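Local coordinates for exopolysaccharide biosynthesis protein (Pantoea stewartii subsp. stewartii DC283, PDB 6TGF) that modifies biofilm glycan, probably as a hydrolase acting on exopolysaccharide, and has a bacteriophage tailspike-like parallel beta-helix fold, at residues Ile445-Trp459 with Leu466-Leu480. Sequence-based numbering, arbitrary orientation.
Sequences IEHCDNPGDISNGQW and LEDCKNPLIAWHSRL
The guanidinium of Arg-479 lies flat against Gln-458, whose NE2 sits 3.5 Å above one face while CB reaches Arg-479 NH2 at 3.4 Å; at the edge, in plane, a water accepts from NH2 and passes a bond on to Asn-456 O. The bend at chi3 (-75°) turns NE toward Gly-457 O, which lies at the edge of the group and takes a weak bond. Gln-458 OE1 accepts from the backbone N of Gln-437 on the preceding coil. Ile-474 CG2 sits 3.5 Å over the centre of the Trp-476 ring; Ile-454 CG2 covers one face of Trp-459, with Ser-478 OG at its edge. At the opposite end, Glu-467 O lies over one face of the His-447 imidazole, and His-423 stacks with this ring. At its edge, His-447 ND1 donates to Asp-468 OD2 at 2.9 Å, almost straight, into the anti lone pair, the carboxylate turned 68° from the ring. The amide planes of Asn-450 and Asn-471 are nearly parallel but offset, and Asn-471 ND2 gives weak bonds to Asn-450 OD1 and Asp-449 O.

Inside, Ile-454 swings CG1 between its backbone N and carbonyl carbon (chi1 62°), which brings CD1 to 3.9 Å from Leu-473 CD2. Leu-466 CD2 touches both Ile-445 CB and Pro-451 CB. Ser-478 OG donates to Ile-454 O at 2.7 Å and accepts weakly from Gly-457 N. Stacked in parallel register, 445-459 and 466-480 are successive coils of the right-handed parallel beta-helix of tailspike-like proteins.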
loop_
_atom_site.group_PDB
_atom_site.type_symbol
_atom_site.label_atom_id
_atom_site.label_comp_id
_atom_site.label_asym_id
_atom_site.label_seq_id
_atom_site.Cartn_x
_atom_site.Cartn_y
_atom_site.Cartn_z
ATOM N N ILE B 445 -0.641 -2.932 18.480
ATOM C CA ILE B 445 -1.614 -2.946 19.613
ATOM C C ILE B 445 -0.810 -3.107 20.907
ATOM O O ILE B 445 -0.311 -4.221 21.158
ATOM C CB ILE B 445 -2.679 -4.049 19.435
ATOM C CG1 ILE B 445 -3.429 -3.902 18.107
ATOM C CG2 ILE B 445 -3.635 -4.070 20.621
ATOM C CD1 ILE B 445 -4.245 -5.114 17.716
ATOM N N GLU B 446 -0.678 -2.026 21.679
ATOM C CA GLU B 446 0.191 -1.956 22.884
ATOM C C GLU B 446 -0.665 -1.639 24.114
ATOM O O GLU B 446 -1.504 -0.724 24.030
ATOM C CB GLU B 446 1.276 -0.893 22.698
ATOM C CG GLU B 446 1.912 -0.903 21.321
ATOM C CD GLU B 446 3.195 -0.098 21.227
ATOM O OE1 GLU B 446 4.184 -0.498 21.874
ATOM O OE2 GLU B 446 3.199 0.930 20.521
ATOM N N HIS B 447 -0.453 -2.380 25.206
ATOM C CA HIS B 447 -1.052 -2.138 26.548
ATOM C C HIS B 447 -2.585 -2.204 26.475
ATOM O O HIS B 447 -3.237 -1.559 27.316
ATOM C CB HIS B 447 -0.549 -0.800 27.110
ATOM C CG HIS B 447 0.887 -0.520 26.812
ATOM N ND1 HIS B 447 1.920 -1.193 27.438
ATOM C CD2 HIS B 447 1.468 0.349 25.955
ATOM C CE1 HIS B 447 3.073 -0.747 26.982
ATOM N NE2 HIS B 447 2.823 0.201 26.071
ATOM N N CYS B 448 -3.132 -2.967 25.520
ATOM C CA CYS B 448 -4.592 -3.178 25.321
ATOM C C CYS B 448 -4.983 -4.546 25.891
ATOM O O CYS B 448 -4.314 -5.537 25.546
ATOM C CB CYS B 448 -4.972 -3.099 23.846
ATOM S SG CYS B 448 -4.642 -1.487 23.090
ATOM N N ASP B 449 -6.023 -4.592 26.729
ATOM C CA ASP B 449 -6.455 -5.814 27.460
ATOM C C ASP B 449 -6.863 -6.904 26.465
ATOM O O ASP B 449 -6.474 -8.066 26.680
ATOM C CB ASP B 449 -7.598 -5.519 28.435
ATOM C CG ASP B 449 -7.137 -5.002 29.788
ATOM O OD1 ASP B 449 -5.944 -4.649 29.911
ATOM O OD2 ASP B 449 -7.978 -4.949 30.708
ATOM N N ASN B 450 -7.614 -6.537 25.422
ATOM C CA ASN B 450 -8.213 -7.484 24.443
ATOM C C ASN B 450 -7.900 -7.014 23.024
ATOM O O ASN B 450 -8.680 -6.271 22.432
ATOM C CB ASN B 450 -9.719 -7.633 24.671
ATOM C CG ASN B 450 -10.046 -8.187 26.041
ATOM O OD1 ASN B 450 -9.738 -9.338 26.339
ATOM N ND2 ASN B 450 -10.665 -7.375 26.882
ATOM N N PRO B 451 -6.740 -7.415 22.450
ATOM C CA PRO B 451 -6.471 -7.223 21.023
ATOM C C PRO B 451 -7.679 -7.586 20.146
ATOM O O PRO B 451 -7.859 -6.961 19.117
ATOM C CB PRO B 451 -5.288 -8.168 20.777
ATOM C CG PRO B 451 -4.533 -8.140 22.089
ATOM C CD PRO B 451 -5.609 -8.041 23.152
ATOM N N GLY B 452 -8.457 -8.587 20.574
ATOM C CA GLY B 452 -9.832 -8.829 20.101
ATOM C C GLY B 452 -10.011 -10.206 19.486
ATOM O O GLY B 452 -9.294 -11.145 19.896
ATOM N N ASP B 453 -10.945 -10.313 18.534
ATOM C CA ASP B 453 -11.429 -11.593 17.953
ATOM C C ASP B 453 -11.339 -11.526 16.424
ATOM O O ASP B 453 -12.048 -10.692 15.829
ATOM C CB ASP B 453 -12.861 -11.880 18.412
ATOM C CG ASP B 453 -13.417 -13.200 17.911
ATOM O OD1 ASP B 453 -12.613 -14.121 17.673
ATOM O OD2 ASP B 453 -14.651 -13.293 17.761
ATOM N N ILE B 454 -10.495 -12.373 15.826
ATOM C CA ILE B 454 -10.428 -12.612 14.352
ATOM C C ILE B 454 -10.593 -14.116 14.096
ATOM O O ILE B 454 -10.017 -14.621 13.114
ATOM C CB ILE B 454 -9.124 -12.043 13.752
ATOM C CG1 ILE B 454 -7.872 -12.708 14.330
ATOM C CG2 ILE B 454 -9.080 -10.530 13.916
ATOM C CD1 ILE B 454 -6.641 -12.553 13.466
ATOM N N SER B 455 -11.374 -14.795 14.944
ATOM C CA SER B 455 -11.638 -16.258 14.886
ATOM C C SER B 455 -12.433 -16.597 13.619
ATOM O O SER B 455 -13.141 -15.706 13.106
ATOM C CB SER B 455 -12.360 -16.728 16.125
ATOM O OG SER B 455 -13.587 -16.033 16.291
ATOM N N ASN B 456 -12.299 -17.836 13.132
ATOM C CA ASN B 456 -13.043 -18.388 11.966
ATOM C C ASN B 456 -12.806 -17.510 10.728
ATOM O O ASN B 456 -13.688 -17.482 9.846
ATOM C CB ASN B 456 -14.537 -18.525 12.281
ATOM C CG ASN B 456 -14.836 -19.685 13.205
ATOM O OD1 ASN B 456 -14.471 -20.821 12.913
ATOM N ND2 ASN B 456 -15.511 -19.414 14.310
ATOM N N GLY B 457 -11.647 -16.846 10.655
ATOM C CA GLY B 457 -11.320 -15.863 9.605
ATOM C C GLY B 457 -10.365 -16.425 8.567
ATOM O O GLY B 457 -10.048 -17.631 8.632
ATOM N N GLN B 458 -9.946 -15.569 7.631
ATOM C CA GLN B 458 -8.893 -15.836 6.615
ATOM C C GLN B 458 -8.096 -14.542 6.422
ATOM O O GLN B 458 -8.609 -13.626 5.745
ATOM C CB GLN B 458 -9.519 -16.316 5.305
ATOM C CG GLN B 458 -8.502 -16.687 4.235
ATOM C CD GLN B 458 -9.151 -16.969 2.900
ATOM O OE1 GLN B 458 -9.985 -16.206 2.418
ATOM N NE2 GLN B 458 -8.765 -18.076 2.290
ATOM N N TRP B 459 -6.899 -14.471 7.015
ATOM C CA TRP B 459 -6.106 -13.222 7.159
ATOM C C TRP B 459 -4.689 -13.416 6.613
ATOM O O TRP B 459 -4.049 -14.423 6.970
ATOM C CB TRP B 459 -6.059 -12.788 8.629
ATOM C CG TRP B 459 -7.377 -12.354 9.193
ATOM C CD1 TRP B 459 -8.311 -13.139 9.803
ATOM C CD2 TRP B 459 -7.899 -11.013 9.224
ATOM N NE1 TRP B 459 -9.380 -12.384 10.204
ATOM C CE2 TRP B 459 -9.156 -11.075 9.864
ATOM C CE3 TRP B 459 -7.432 -9.772 8.775
ATOM C CZ2 TRP B 459 -9.945 -9.943 10.063
ATOM C CZ3 TRP B 459 -8.214 -8.654 8.970
ATOM C CH2 TRP B 459 -9.454 -8.741 9.605
ATOM N N LEU B 466 1.966 -7.004 18.836
ATOM C CA LEU B 466 1.240 -7.023 20.133
ATOM C C LEU B 466 2.282 -6.928 21.254
ATOM O O LEU B 466 3.145 -7.821 21.324
ATOM C CB LEU B 466 0.414 -8.308 20.240
ATOM C CG LEU B 466 -0.543 -8.583 19.079
ATOM C CD1 LEU B 466 -1.089 -9.999 19.154
ATOM C CD2 LEU B 466 -1.680 -7.576 19.058
ATOM N N GLU B 467 2.225 -5.868 22.065
ATOM C CA GLU B 467 3.183 -5.606 23.174
ATOM C C GLU B 467 2.408 -5.328 24.466
ATOM O O GLU B 467 1.573 -4.409 24.466
ATOM C CB GLU B 467 4.099 -4.429 22.829
ATOM C CG GLU B 467 5.019 -4.697 21.649
ATOM C CD GLU B 467 6.223 -3.773 21.554
ATOM O OE1 GLU B 467 7.146 -4.087 20.770
ATOM O OE2 GLU B 467 6.237 -2.738 22.258
ATOM N N ASP B 468 2.676 -6.113 25.514
ATOM C CA ASP B 468 2.145 -5.920 26.890
ATOM C C ASP B 468 0.611 -5.952 26.867
ATOM O O ASP B 468 -0.010 -5.165 27.606
ATOM C CB ASP B 468 2.675 -4.621 27.503
ATOM C CG ASP B 468 2.354 -4.463 28.980
ATOM O OD1 ASP B 468 2.586 -5.427 29.737
ATOM O OD2 ASP B 468 1.861 -3.383 29.358
ATOM N N CYS B 469 0.025 -6.842 26.062
ATOM C CA CYS B 469 -1.444 -7.055 25.961
ATOM C C CYS B 469 -1.853 -8.170 26.927
ATOM O O CYS B 469 -1.310 -9.286 26.805
ATOM C CB CYS B 469 -1.857 -7.372 24.531
ATOM S SG CYS B 469 -1.762 -5.929 23.442
ATOM N N LYS B 470 -2.768 -7.864 27.852
ATOM C CA LYS B 470 -3.177 -8.754 28.974
ATOM C C LYS B 470 -3.593 -10.122 28.425
ATOM O O LYS B 470 -3.124 -11.143 28.967
ATOM C CB LYS B 470 -4.325 -8.124 29.769
ATOM C CG LYS B 470 -4.721 -8.881 31.029
ATOM C CD LYS B 470 -5.867 -8.247 31.779
ATOM C CE LYS B 470 -6.296 -9.061 32.979
ATOM N NZ LYS B 470 -7.313 -8.345 33.783
ATOM N N ASN B 471 -4.438 -10.133 27.390
ATOM C CA ASN B 471 -5.045 -11.361 26.811
ATOM C C ASN B 471 -4.519 -11.569 25.395
ATOM O O ASN B 471 -4.012 -10.638 24.772
ATOM C CB ASN B 471 -6.572 -11.280 26.837
ATOM C CG ASN B 471 -7.122 -11.190 28.244
ATOM O OD1 ASN B 471 -6.873 -12.070 29.066
ATOM N ND2 ASN B 471 -7.863 -10.134 28.533
ATOM N N PRO B 472 -4.605 -12.803 24.848
ATOM C CA PRO B 472 -4.224 -13.047 23.459
ATOM C C PRO B 472 -5.252 -12.492 22.463
ATOM O O PRO B 472 -6.407 -12.350 22.828
ATOM C CB PRO B 472 -4.170 -14.578 23.363
ATOM C CG PRO B 472 -5.155 -15.046 24.414
ATOM C CD PRO B 472 -5.042 -14.030 25.533
ATOM N N LEU B 473 -4.801 -12.181 21.246
ATOM C CA LEU B 473 -5.685 -12.003 20.065
ATOM C C LEU B 473 -6.341 -13.360 19.787
ATOM O O LEU B 473 -5.598 -14.323 19.510
ATOM C CB LEU B 473 -4.858 -11.512 18.871
ATOM C CG LEU B 473 -5.593 -11.437 17.531
ATOM C CD1 LEU B 473 -6.739 -10.438 17.587
ATOM C CD2 LEU B 473 -4.634 -11.081 16.407
ATOM N N ILE B 474 -7.668 -13.442 19.908
ATOM C CA ILE B 474 -8.443 -14.702 19.702
ATOM C C ILE B 474 -8.558 -14.950 18.193
ATOM O O ILE B 474 -9.208 -14.138 17.510
ATOM C CB ILE B 474 -9.823 -14.631 20.389
ATOM C CG1 ILE B 474 -9.713 -14.326 21.888
ATOM C CG2 ILE B 474 -10.618 -15.904 20.131
ATOM C CD1 ILE B 474 -9.006 -15.391 22.698
ATOM N N ALA B 475 -7.934 -16.025 17.702
ATOM C CA ALA B 475 -7.908 -16.423 16.275
ATOM C C ALA B 475 -8.270 -17.909 16.144
ATOM O O ALA B 475 -7.605 -18.613 15.359
ATOM C CB ALA B 475 -6.547 -16.124 15.693
ATOM N N TRP B 476 -9.300 -18.356 16.874
ATOM C CA TRP B 476 -9.764 -19.771 16.903
ATOM C C TRP B 476 -10.253 -20.179 15.509
ATOM O O TRP B 476 -11.072 -19.437 14.936
ATOM C CB TRP B 476 -10.865 -19.978 17.952
ATOM C CG TRP B 476 -10.461 -19.686 19.365
ATOM C CD1 TRP B 476 -9.206 -19.742 19.898
ATOM C CD2 TRP B 476 -11.338 -19.321 20.446
ATOM N NE1 TRP B 476 -9.239 -19.418 21.228
ATOM C CE2 TRP B 476 -10.532 -19.158 21.593
ATOM C CE3 TRP B 476 -12.717 -19.109 20.555
ATOM C CZ2 TRP B 476 -11.065 -18.793 22.830
ATOM C CZ3 TRP B 476 -13.242 -18.748 21.778
ATOM C CH2 TRP B 476 -12.425 -18.593 22.899
ATOM N N HIS B 477 -9.749 -21.304 14.986
ATOM C CA HIS B 477 -10.105 -21.880 13.658
ATOM C C HIS B 477 -9.793 -20.885 12.532
ATOM O O HIS B 477 -10.333 -21.072 11.425
ATOM C CB HIS B 477 -11.587 -22.287 13.618
ATOM C CG HIS B 477 -11.987 -23.264 14.670
ATOM N ND1 HIS B 477 -11.586 -24.586 14.645
ATOM C CD2 HIS B 477 -12.763 -23.125 15.766
ATOM C CE1 HIS B 477 -12.088 -25.214 15.689
ATOM N NE2 HIS B 477 -12.816 -24.341 16.392
ATOM N N SER B 478 -8.957 -19.873 12.790
ATOM C CA SER B 478 -8.674 -18.766 11.840
ATOM C C SER B 478 -7.537 -19.174 10.897
ATOM O O SER B 478 -6.496 -19.643 11.391
ATOM C CB SER B 478 -8.363 -17.483 12.565
ATOM O OG SER B 478 -8.568 -16.367 11.712
ATOM N N ARG B 479 -7.742 -18.995 9.590
ATOM C CA ARG B 479 -6.782 -19.382 8.520
ATOM C C ARG B 479 -5.780 -18.238 8.322
ATOM O O ARG B 479 -6.053 -17.345 7.492
ATOM C CB ARG B 479 -7.541 -19.714 7.231
ATOM C CG ARG B 479 -8.592 -20.804 7.385
ATOM C CD ARG B 479 -9.447 -20.953 6.141
ATOM N NE ARG B 479 -10.430 -19.888 5.992
ATOM C CZ ARG B 479 -11.138 -19.653 4.889
ATOM N NH1 ARG B 479 -10.975 -20.402 3.810
ATOM N NH2 ARG B 479 -12.010 -18.660 4.867
ATOM N N LEU B 480 -4.668 -18.262 9.064
ATOM C CA LEU B 480 -3.669 -17.160 9.109
ATOM C C LEU B 480 -2.541 -17.432 8.106
ATOM O O LEU B 480 -2.184 -18.609 7.915
ATOM C CB LEU B 480 -3.121 -17.026 10.533
ATOM C CG LEU B 480 -4.167 -16.886 11.638
ATOM C CD1 LEU B 480 -3.503 -16.544 12.963
ATOM C CD2 LEU B 480 -5.214 -15.837 11.285
HETATM O O HOH W 1 -12.928 -17.084 6.875
HETATM O O HOH W 2 -11.555 -20.003 9.224
#